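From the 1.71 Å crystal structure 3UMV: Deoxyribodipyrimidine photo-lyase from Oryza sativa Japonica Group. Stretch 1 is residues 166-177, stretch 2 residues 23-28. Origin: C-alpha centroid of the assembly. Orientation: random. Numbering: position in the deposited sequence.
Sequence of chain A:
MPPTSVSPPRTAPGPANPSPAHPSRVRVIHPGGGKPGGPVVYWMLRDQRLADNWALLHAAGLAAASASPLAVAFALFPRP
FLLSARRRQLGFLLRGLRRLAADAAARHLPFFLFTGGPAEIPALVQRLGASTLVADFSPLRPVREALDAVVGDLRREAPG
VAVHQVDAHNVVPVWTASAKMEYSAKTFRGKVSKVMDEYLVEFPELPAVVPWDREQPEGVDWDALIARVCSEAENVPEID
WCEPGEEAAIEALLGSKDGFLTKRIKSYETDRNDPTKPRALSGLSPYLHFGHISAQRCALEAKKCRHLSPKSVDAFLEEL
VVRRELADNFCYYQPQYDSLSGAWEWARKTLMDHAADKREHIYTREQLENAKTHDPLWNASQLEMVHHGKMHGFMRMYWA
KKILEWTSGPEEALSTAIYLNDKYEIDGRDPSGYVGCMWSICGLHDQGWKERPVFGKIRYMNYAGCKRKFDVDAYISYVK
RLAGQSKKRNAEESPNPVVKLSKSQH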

# COMPACT_ATOMS: atom_id res chain seq x y z
N VAL A 166 4.34 3.46 15.62
CA VAL A 166 4.48 4.76 15.00
C VAL A 166 3.83 4.69 13.63
O VAL A 166 4.07 3.76 12.88
CB VAL A 166 5.98 5.13 14.86
CG1 VAL A 166 6.13 6.46 14.11
CG2 VAL A 166 6.64 5.21 16.23
N ASP A 167 2.96 5.66 13.32
CA ASP A 167 2.48 5.77 11.95
C ASP A 167 3.56 6.42 11.11
O ASP A 167 3.79 7.64 11.19
CB ASP A 167 1.18 6.56 11.87
CG ASP A 167 0.55 6.52 10.48
OD1 ASP A 167 1.25 6.19 9.50
OD2 ASP A 167 -0.64 6.84 10.37
N ALA A 168 4.25 5.59 10.33
CA ALA A 168 5.32 6.04 9.45
C ALA A 168 4.84 6.17 8.01
O ALA A 168 5.60 6.60 7.15
CB ALA A 168 6.51 5.08 9.52
N HIS A 169 3.60 5.78 7.75
CA HIS A 169 3.12 5.71 6.37
C HIS A 169 2.29 6.93 5.96
O HIS A 169 2.30 7.35 4.80
CB HIS A 169 2.27 4.45 6.17
CG HIS A 169 2.36 3.88 4.79
ND1 HIS A 169 3.44 3.13 4.36
CD2 HIS A 169 1.49 3.92 3.76
CE1 HIS A 169 3.23 2.74 3.12
NE2 HIS A 169 2.06 3.20 2.73
N ASN A 170 1.57 7.51 6.91
CA ASN A 170 0.68 8.61 6.59
C ASN A 170 1.31 9.94 7.01
O ASN A 170 2.06 9.99 7.98
CB ASN A 170 -0.65 8.43 7.32
CG ASN A 170 -1.42 7.22 6.83
OD1 ASN A 170 -1.72 7.12 5.64
ND2 ASN A 170 -1.71 6.28 7.74
N VAL A 171 1.01 11.01 6.27
CA VAL A 171 1.47 12.35 6.63
C VAL A 171 0.84 12.75 7.95
O VAL A 171 1.52 13.20 8.87
CB VAL A 171 1.11 13.42 5.56
CG1 VAL A 171 1.62 14.78 5.99
CG2 VAL A 171 1.71 13.03 4.21
N VAL A 172 -0.48 12.60 8.04
CA VAL A 172 -1.18 12.88 9.28
C VAL A 172 -1.48 11.53 9.92
O VAL A 172 -2.09 10.66 9.30
CB VAL A 172 -2.50 13.65 9.02
CG1 VAL A 172 -3.19 13.98 10.34
CG2 VAL A 172 -2.25 14.94 8.23
N PRO A 173 -1.05 11.33 11.17
CA PRO A 173 -1.26 10.03 11.83
C PRO A 173 -2.71 9.58 11.74
O PRO A 173 -3.62 10.40 11.93
CB PRO A 173 -0.88 10.32 13.28
CG PRO A 173 0.13 11.42 13.18
CD PRO A 173 -0.27 12.26 12.01
N VAL A 174 -2.92 8.30 11.44
CA VAL A 174 -4.27 7.78 11.20
C VAL A 174 -5.25 8.03 12.37
O VAL A 174 -6.42 8.34 12.15
CB VAL A 174 -4.23 6.28 10.86
CG1 VAL A 174 -3.68 5.46 12.05
CG2 VAL A 174 -5.62 5.80 10.46
N TRP A 175 -4.77 7.91 13.61
CA TRP A 175 -5.65 8.07 14.77
C TRP A 175 -5.88 9.55 15.10
O TRP A 175 -6.78 9.90 15.88
CB TRP A 175 -5.08 7.32 15.99
CG TRP A 175 -3.60 7.36 16.03
CD1 TRP A 175 -2.82 8.45 16.31
CD2 TRP A 175 -2.70 6.28 15.76
NE1 TRP A 175 -1.49 8.12 16.24
CE2 TRP A 175 -1.39 6.79 15.90
CE3 TRP A 175 -2.87 4.94 15.43
CZ2 TRP A 175 -0.26 6.01 15.70
CZ3 TRP A 175 -1.76 4.16 15.24
CH2 TRP A 175 -0.47 4.69 15.38
N THR A 176 -5.09 10.42 14.48
CA THR A 176 -5.20 11.86 14.69
C THR A 176 -6.00 12.53 13.57
O THR A 176 -6.75 13.49 13.82
CB THR A 176 -3.81 12.49 14.75
OG1 THR A 176 -3.10 11.94 15.86
CG2 THR A 176 -3.91 14.00 14.92
N ALA A 177 -5.88 12.03 12.35
CA ALA A 177 -6.52 12.70 11.20
C ALA A 177 -8.01 12.85 11.43
O ALA A 177 -8.60 13.91 11.20
CB ALA A 177 -6.25 11.92 9.91
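Stretch 2, residues 23-28: PSRVRV

Stretch 2 begins as a short 3-10 segment, residues 23-25, with phi/psi values near -56/-29, -68/-21 and -79/-12, and it closes with a backbone hydrogen bond from Val 26 N to Pro 23 O at 3.0 Å. From Val 26 onward phi and psi move to extended values, -111/122 at Val 26 and -111/115 at Arg 27, and the chain runs on as a strand to Val 28. Together the two stretches bury 477 Å², of which Arg 25 alone contributes 120 Å².

The first point of attachment on stretch 1 is Val 166, which is extended at -122/130. It pairs with Val 26 in an antiparallel bridge of the non-hydrogen-bonded type, with Val 166 CA 4.6 Å from Val 26 CA. The direction of stretch 2 is therefore opposed to that of stretch 1 here. Both valine side chains lie on the same face of the sheet, both with chi1 in the t well, and they touch through Val 166 CG2 and Val 26 CG2 at 4.0 Å. Beside this pair, Val 166 CA approaches Arg 25 O at 3.3 Å with an angle of 147° at the hydrogen, a geometry consistent with a CA-H...O contact.

The same carbonyl takes a conventional hydrogen bond from the next residue: Asp 167 N lies 3.0 Å from Arg 25 O, at an N-H...O angle of 152°. The carboxylate of Asp 167 leads away from stretch 2 and organises its own loop. Asp 167 OD1 accepts from Asn 170 N at 2.9 Å and from His 169 N at 3.0 Å, while Asp 167 OD2 accepts from Asn 170 ND2 and Val 174 N, each at 2.9 Å. Ala 168 and His 169 make no contact with stretch 2.

The loop's carbonyls instead receive the Arg 25 side chain, whose CA-to-CB bond points sideways but whose end comes nearer. Arg 25 NH2 donates to Val 171 O at 2.7 Å and 136°. Arg 25 NH2 also donates to water 1 at 2.8 Å, and that water donates in turn to Asp 167 O at 2.7 Å and Asn 170 O at 2.8 Å, so one nitrogen reaches three loop carbonyls, two of them through water.

Val 172 is not in contact. Pro 173 points toward stretch 2 and packs on the aliphatic part of the arginine, with Pro 173 CG 3.7 Å from Arg 25 CG; Pro 173 CB also lies 3.6 Å from Ser 24 O.

Trp 175 then reaches the backbone of the 3-10 segment: Trp 175 NE1 donates to Ser 24 O at 2.8 Å and 157°, with that oxygen at the ring edge, near its plane. One face of the indole is covered by Arg 27 CB, 4.2 Å from the centroid of the Trp 175 six-membered ring and 23° off its normal, which supports a CH-pi contact. Thr 176 completes the contact, with Thr 176 OG1 3.7 Å from Ser 24 CB.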

# COMPACT_ATOMS: atom_id res chain seq x y z
N PRO A 23 4.85 13.58 18.79
CA PRO A 23 4.19 12.64 19.70
C PRO A 23 2.84 12.10 19.19
O PRO A 23 2.48 10.98 19.55
CB PRO A 23 3.98 13.47 20.98
CG PRO A 23 4.23 14.88 20.60
CD PRO A 23 5.20 14.85 19.45
N SER A 24 2.13 12.86 18.37
CA SER A 24 0.85 12.36 17.85
C SER A 24 1.07 11.19 16.89
O SER A 24 0.17 10.39 16.68
CB SER A 24 0.03 13.48 17.19
OG SER A 24 -0.39 14.43 18.17
N ARG A 25 2.29 11.06 16.35
CA ARG A 25 2.60 9.93 15.48
C ARG A 25 2.90 8.64 16.26
O ARG A 25 2.97 7.57 15.67
CB ARG A 25 3.82 10.21 14.58
CG ARG A 25 3.76 11.47 13.73
CD ARG A 25 4.81 11.37 12.64
NE ARG A 25 5.18 12.67 12.08
CZ ARG A 25 4.65 13.17 10.96
NH1 ARG A 25 5.04 14.36 10.49
NH2 ARG A 25 3.72 12.47 10.32
N VAL A 26 3.07 8.77 17.58
CA VAL A 26 3.51 7.66 18.43
C VAL A 26 2.41 7.16 19.37
O VAL A 26 1.85 7.92 20.14
CB VAL A 26 4.75 8.07 19.27
CG1 VAL A 26 5.18 6.93 20.18
CG2 VAL A 26 5.89 8.48 18.34
N ARG A 27 2.09 5.88 19.27
CA ARG A 27 1.10 5.28 20.14
C ARG A 27 1.83 4.31 21.06
O ARG A 27 2.41 3.33 20.60
CB ARG A 27 0.03 4.57 19.30
CG ARG A 27 -0.95 3.74 20.10
CD ARG A 27 -2.11 3.23 19.25
NE ARG A 27 -1.78 2.01 18.51
CZ ARG A 27 -2.06 0.78 18.94
NH1 ARG A 27 -2.68 0.61 20.09
NH2 ARG A 27 -1.72 -0.27 18.20
N VAL A 28 1.83 4.62 22.35
CA VAL A 28 2.46 3.75 23.33
C VAL A 28 1.47 2.64 23.69
O VAL A 28 0.48 2.87 24.37
CB VAL A 28 2.88 4.52 24.58
CG1 VAL A 28 3.42 3.57 25.63
CG2 VAL A 28 3.91 5.59 24.22
O HOH W 1 2.55 9.94 10.70